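Local coordinates for uricase from Arthrobacter globiformis, a protein that catalyses the oxidation of uric acid to 5-hydroxyisourate, which is then processed further to (S)-allantoin, in two crystal structures: PDB 2YZD (chain A, 2.24 Å), residues N18-A23 and V65-Q70; PDB 2YZE (chain B, 1.99 Å), residues N18-A23 and V65-Q70. One frame, after least-squares fit of the local backbone (RMSD 0.07 Å); residues are numbered along the deposited sequences.

Structure 1 (2YZD). With AZA (8-azaxanthine), chain C.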
loop_
_atom_site.group_PDB
_atom_site.type_symbol
_atom_site.label_atom_id
_atom_site.label_comp_id
_atom_site.label_asym_id
_atom_site.label_seq_id
_atom_site.Cartn_x
_atom_site.Cartn_y
_atom_site.Cartn_z
ATOM N N ASN A 18 -27.698 3.119 -9.360
ATOM C CA ASN A 18 -27.019 3.941 -8.370
ATOM C C ASN A 18 -27.176 3.366 -6.970
ATOM O O ASN A 18 -28.102 2.600 -6.696
ATOM C CB ASN A 18 -27.558 5.378 -8.412
ATOM C CG ASN A 18 -29.009 5.478 -7.958
ATOM O OD1 ASN A 18 -29.301 5.528 -6.759
ATOM N ND2 ASN A 18 -29.923 5.495 -8.916
ATOM N N GLN A 19 -26.243 3.736 -6.097
ATOM C CA GLN A 19 -26.224 3.303 -4.702
ATOM C C GLN A 19 -25.305 4.247 -3.926
ATOM O O GLN A 19 -24.401 4.854 -4.507
ATOM C CB GLN A 19 -25.697 1.866 -4.609
ATOM C CG GLN A 19 -24.397 1.632 -5.376
ATOM C CD GLN A 19 -23.957 0.177 -5.368
ATOM O OE1 GLN A 19 -24.767 -0.729 -5.585
ATOM N NE2 GLN A 19 -22.666 -0.055 -5.127
ATOM N N TYR A 20 -25.541 4.378 -2.621
ATOM C CA TYR A 20 -24.716 5.242 -1.777
ATOM C C TYR A 20 -24.773 4.746 -0.340
ATOM O O TYR A 20 -25.712 4.049 0.039
ATOM C CB TYR A 20 -25.220 6.686 -1.812
ATOM C CG TYR A 20 -26.419 6.910 -0.917
ATOM C CD1 TYR A 20 -27.664 6.375 -1.245
ATOM C CD2 TYR A 20 -26.293 7.597 0.291
ATOM C CE1 TYR A 20 -28.752 6.512 -0.394
ATOM C CE2 TYR A 20 -27.373 7.740 1.154
ATOM C CZ TYR A 20 -28.600 7.189 0.806
ATOM O OH TYR A 20 -29.660 7.275 1.671
ATOM N N GLY A 21 -23.772 5.113 0.454
ATOM C CA GLY A 21 -23.745 4.704 1.848
ATOM C C GLY A 21 -22.422 5.032 2.511
ATOM O O GLY A 21 -21.656 5.857 2.013
ATOM N N LYS A 22 -22.158 4.407 3.653
ATOM C CA LYS A 22 -20.904 4.627 4.359
ATOM C C LYS A 22 -20.076 3.378 4.140
ATOM O O LYS A 22 -20.560 2.254 4.349
ATOM C CB LYS A 22 -21.124 4.836 5.858
ATOM C CG LYS A 22 -19.862 5.266 6.607
ATOM C CD LYS A 22 -19.457 6.707 6.274
ATOM C CE LYS A 22 -20.234 7.694 7.138
ATOM N NZ LYS A 22 -20.207 9.066 6.581
ATOM N N ALA A 23 -18.833 3.574 3.710
ATOM C CA ALA A 23 -17.939 2.458 3.459
ATOM C C ALA A 23 -16.849 2.362 4.516
ATOM O O ALA A 23 -16.433 3.363 5.101
ATOM C CB ALA A 23 -17.313 2.594 2.073
ATOM N N VAL A 65 -31.114 8.892 3.438
ATOM C CA VAL A 65 -30.789 8.502 4.805
ATOM C C VAL A 65 -29.276 8.723 4.850
ATOM O O VAL A 65 -28.518 8.004 4.206
ATOM C CB VAL A 65 -31.094 7.007 5.065
ATOM C CG1 VAL A 65 -30.675 6.633 6.464
ATOM C CG2 VAL A 65 -32.582 6.731 4.882
ATOM N N ALA A 66 -28.848 9.729 5.598
ATOM C CA ALA A 66 -27.434 10.082 5.694
ATOM C C ALA A 66 -26.459 8.922 5.873
ATOM O O ALA A 66 -26.717 7.970 6.617
ATOM C CB ALA A 66 -27.233 11.108 6.809
ATOM N N THR A 67 -25.330 9.005 5.179
ATOM C CA THR A 67 -24.317 7.971 5.299
ATOM C C THR A 67 -23.883 7.928 6.770
ATOM O O THR A 67 -23.587 6.862 7.319
ATOM C CB THR A 67 -23.095 8.281 4.409
ATOM O OG1 THR A 67 -22.510 9.528 4.809
ATOM C CG2 THR A 67 -23.509 8.367 2.943
ATOM N N ASP A 68 -23.859 9.100 7.404
ATOM C CA ASP A 68 -23.469 9.208 8.806
ATOM C C ASP A 68 -24.450 8.395 9.647
ATOM O O ASP A 68 -24.073 7.767 10.634
ATOM C CB ASP A 68 -23.489 10.669 9.256
ATOM C CG ASP A 68 -23.014 10.851 10.690
ATOM O OD1 ASP A 68 -21.795 10.731 10.944
ATOM O OD2 ASP A 68 -23.859 11.107 11.573
ATOM N N THR A 69 -25.712 8.406 9.242
ATOM C CA THR A 69 -26.748 7.669 9.947
ATOM C C THR A 69 -26.553 6.172 9.759
ATOM O O THR A 69 -26.703 5.391 10.698
ATOM C CB THR A 69 -28.131 8.099 9.444
ATOM O OG1 THR A 69 -28.348 9.463 9.815
ATOM C CG2 THR A 69 -29.241 7.228 10.048
ATOM N N GLN A 70 -26.207 5.767 8.542
ATOM C CA GLN A 70 -25.983 4.356 8.284
ATOM C C GLN A 70 -24.853 3.890 9.185
ATOM O O GLN A 70 -24.918 2.808 9.770
ATOM C CB GLN A 70 -25.658 4.135 6.802
ATOM C CG GLN A 70 -26.875 4.380 5.910
ATOM C CD GLN A 70 -26.586 4.274 4.426
ATOM O OE1 GLN A 70 -25.968 3.315 3.968
ATOM N NE2 GLN A 70 -27.058 5.258 3.659
HETATM N N1 AZA C . -24.315 12.755 0.493
HETATM C C2 AZA C . -23.589 13.880 0.865
HETATM O O2 AZA C . -23.216 14.676 0.044
HETATM N N3 AZA C . -23.299 14.070 2.202
HETATM C C4 AZA C . -23.723 13.173 3.116
HETATM C C5 AZA C . -24.453 12.041 2.766
HETATM C C6 AZA C . -24.797 11.770 1.355
HETATM O O6 AZA C . -25.435 10.808 0.903
HETATM N N7 AZA C . -24.723 11.360 3.876
HETATM N N8 AZA C . -24.150 12.104 4.844
HETATM N N9 AZA C . -23.530 13.221 4.419
#
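Tyr20 meets Val65 and Thr67, and Lys22 meets Thr67, where strand 13-31 faces the turn into helix 67-78, in the inter-subunit active site of this tunnelling-fold enzyme. The Tyr20 ring meets Thr67 CG2 at its edge and crosses Gln70, whose amide plane is turned 81° from it. Its OH bonds to Val65 O at 2.9 Å, and Gln70 NE2 comes to 3.2 Å from the same oxygen; Gln70 OE1 bonds to Ser46. The Lys22 chain folds back at its second and third torsions (chi2 71°, chi3 84°) over Thr67 O, and NZ bonds to Thr67 OG1 at 2.9 Å, although its modelled place is less sure. Lys22 and Thr67 are probably members of the charge relay. Thr67 N donates to 8-azaxanthine N7 at 2.8 Å, and Tyr20 CD2 lies 3.4 Å from O6. Arg180 and Leu222 of the second subunit also bond to the inhibitor. Asp68 OD1 forms a salt bridge with Lys71.

Structure 2 (2YZE). With NOB ((dihydroxyboranyloxy-hydroxy-boranyl)oxylithium), chain D.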
loop_
_atom_site.group_PDB
_atom_site.type_symbol
_atom_site.label_atom_id
_atom_site.label_comp_id
_atom_site.label_asym_id
_atom_site.label_seq_id
_atom_site.Cartn_x
_atom_site.Cartn_y
_atom_site.Cartn_z
ATOM N N ASN B 18 -27.689 3.097 -9.338
ATOM C CA ASN B 18 -27.015 3.941 -8.362
ATOM C C ASN B 18 -27.175 3.384 -6.952
ATOM O O ASN B 18 -28.115 2.632 -6.667
ATOM C CB ASN B 18 -27.562 5.375 -8.439
ATOM C CG ASN B 18 -29.021 5.477 -8.008
ATOM O OD1 ASN B 18 -29.321 5.650 -6.829
ATOM N ND2 ASN B 18 -29.933 5.358 -8.968
ATOM N N GLN B 19 -26.234 3.738 -6.083
ATOM C CA GLN B 19 -26.246 3.301 -4.686
ATOM C C GLN B 19 -25.313 4.221 -3.916
ATOM O O GLN B 19 -24.420 4.836 -4.489
ATOM C CB GLN B 19 -25.774 1.845 -4.552
ATOM C CG GLN B 19 -24.348 1.587 -5.050
ATOM C CD GLN B 19 -24.011 0.108 -5.131
ATOM O OE1 GLN B 19 -24.895 -0.729 -5.291
ATOM N NE2 GLN B 19 -22.722 -0.218 -5.043
ATOM N N TYR B 20 -25.526 4.325 -2.615
ATOM C CA TYR B 20 -24.686 5.185 -1.804
ATOM C C TYR B 20 -24.792 4.743 -0.351
ATOM O O TYR B 20 -25.784 4.127 0.057
ATOM C CB TYR B 20 -25.146 6.642 -1.919
ATOM C CG TYR B 20 -26.307 6.942 -1.008
ATOM C CD1 TYR B 20 -27.583 6.461 -1.292
ATOM C CD2 TYR B 20 -26.108 7.616 0.198
ATOM C CE1 TYR B 20 -28.634 6.630 -0.393
ATOM C CE2 TYR B 20 -27.148 7.792 1.104
ATOM C CZ TYR B 20 -28.406 7.294 0.805
ATOM O OH TYR B 20 -29.421 7.422 1.724
ATOM N N GLY B 21 -23.772 5.073 0.430
ATOM C CA GLY B 21 -23.780 4.713 1.834
ATOM C C GLY B 21 -22.436 4.996 2.473
ATOM O O GLY B 21 -21.623 5.752 1.928
ATOM N N LYS B 22 -22.197 4.390 3.629
ATOM C CA LYS B 22 -20.935 4.593 4.323
ATOM C C LYS B 22 -20.068 3.375 4.098
ATOM O O LYS B 22 -20.512 2.238 4.293
ATOM C CB LYS B 22 -21.157 4.786 5.827
ATOM C CG LYS B 22 -19.906 5.241 6.567
ATOM C CD LYS B 22 -19.582 6.711 6.269
ATOM C CE LYS B 22 -20.383 7.640 7.179
ATOM N NZ LYS B 22 -20.242 9.081 6.801
ATOM N N ALA B 23 -18.828 3.609 3.697
ATOM C CA ALA B 23 -17.915 2.503 3.459
ATOM C C ALA B 23 -16.820 2.414 4.512
ATOM O O ALA B 23 -16.416 3.418 5.112
ATOM C CB ALA B 23 -17.291 2.627 2.071
ATOM N N VAL B 65 -31.105 8.929 3.405
ATOM C CA VAL B 65 -30.759 8.521 4.756
ATOM C C VAL B 65 -29.251 8.778 4.790
ATOM O O VAL B 65 -28.492 8.156 4.045
ATOM C CB VAL B 65 -31.043 7.020 4.968
ATOM C CG1 VAL B 65 -30.497 6.568 6.311
ATOM C CG2 VAL B 65 -32.548 6.765 4.902
ATOM N N ALA B 66 -28.829 9.714 5.635
ATOM C CA ALA B 66 -27.424 10.097 5.734
ATOM C C ALA B 66 -26.448 8.928 5.859
ATOM O O ALA B 66 -26.738 7.935 6.530
ATOM C CB ALA B 66 -27.238 11.056 6.905
ATOM N N THR B 67 -25.294 9.041 5.205
ATOM C CA THR B 67 -24.294 7.979 5.302
ATOM C C THR B 67 -23.857 7.938 6.768
ATOM O O THR B 67 -23.510 6.889 7.295
ATOM C CB THR B 67 -23.057 8.244 4.380
ATOM O OG1 THR B 67 -22.364 9.417 4.815
ATOM C CG2 THR B 67 -23.499 8.450 2.927
ATOM N N ASP B 68 -23.898 9.091 7.432
ATOM C CA ASP B 68 -23.516 9.176 8.841
ATOM C C ASP B 68 -24.494 8.362 9.689
ATOM O O ASP B 68 -24.111 7.740 10.686
ATOM C CB ASP B 68 -23.533 10.637 9.308
ATOM C CG ASP B 68 -23.014 10.806 10.727
ATOM O OD1 ASP B 68 -21.781 10.778 10.921
ATOM O OD2 ASP B 68 -23.837 10.954 11.652
ATOM N N THR B 69 -25.762 8.378 9.286
ATOM C CA THR B 69 -26.803 7.648 9.994
ATOM C C THR B 69 -26.588 6.157 9.817
ATOM O O THR B 69 -26.779 5.374 10.753
ATOM C CB THR B 69 -28.210 8.021 9.468
ATOM O OG1 THR B 69 -28.469 9.402 9.743
ATOM C CG2 THR B 69 -29.278 7.169 10.140
ATOM N N GLN B 70 -26.189 5.764 8.612
ATOM C CA GLN B 70 -25.944 4.361 8.333
ATOM C C GLN B 70 -24.807 3.882 9.223
ATOM O O GLN B 70 -24.868 2.790 9.784
ATOM C CB GLN B 70 -25.617 4.163 6.849
ATOM C CG GLN B 70 -26.814 4.478 5.952
ATOM C CD GLN B 70 -26.538 4.258 4.477
ATOM O OE1 GLN B 70 -26.084 3.186 4.071
ATOM N NE2 GLN B 70 -26.824 5.273 3.665
HETATM B B1 NOB D . -24.027 13.109 1.240
HETATM B B2 NOB D . -22.745 12.418 3.407
HETATM O OB1 NOB D . -24.932 11.881 0.884
HETATM O OB2 NOB D . -23.260 13.635 2.504
HETATM O OB3 NOB D . -23.600 14.204 0.221
HETATM O OB4 NOB D . -21.626 11.338 3.093
HETATM O OB5 NOB D . -23.566 12.238 4.751
HETATM LI LI NOB D . -24.946 11.606 3.452
HETATM O O HOH W 1 -20.075 11.023 8.713
#
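The edge of the Tyr20 ring meets Thr67 CG2, and the ring crosses Gln70, whose amide plane stands 88° from it. Tyr20 OH bonds to Val65 O at 2.6 Å, and Gln70 NE2 comes to 3.4 Å from the same oxygen; Gln70 OE1 bonds to Ser46. The Lys22 chain folds back at its second and third torsions (chi2 73°, chi3 84°) over Thr67 O, and its NZ bonds to Thr67 OG1 at 2.9 Å. Lys22 and Thr67 are probably part of the charge relay. Thr67 OG1 donates in turn to OB4 of the bound lithium-borate group at 2.7 Å, so one hydroxyl links lysine and ligand. Arg180 and Leu222 of the second subunit also bond to this group. A modelled water accepts from Lys22 NZ at 2.7 Å and donates to Asp68 OD1, which also has a salt bridge to Lys71.

Comparison
The sharpest difference is the bound group: 8-azaxanthine beside Thr67(A), a lithium-borate group beside Thr67(B), the two occupying overlapping positions. Within these segments, Thr67(A) N donates to N7 of the inhibitor at 2.8 Å, while Thr67(A) OG1 lies 3.0 Å from that same N7. With the borate, the hydrogen bond comes from the side chain instead: Thr67(B) OG1 donates to OB4 at 2.7 Å. The planar inhibitor also touches Tyr20(A), bringing O6 to 3.4 Å from CD2, as well as Ala66(A) and Asp68(A), whereas the borate group touches Ala66(B) and Thr67(B). The side chains of Tyr20(A), Lys22(A), Thr67(A) and Gln70(A) coincide with their counterparts within the error, as do the CA atoms of the two segments. The bond from Tyr20(A) OH to Val65(A) O recurs between Tyr20(B) and Val65(B), and that from Lys22(A) NZ to Thr67(A) OG1 between Lys22(B) and Thr67(B). A water joining Lys22(B) NZ to Asp68(B) OD1 is modelled in the second structure alone.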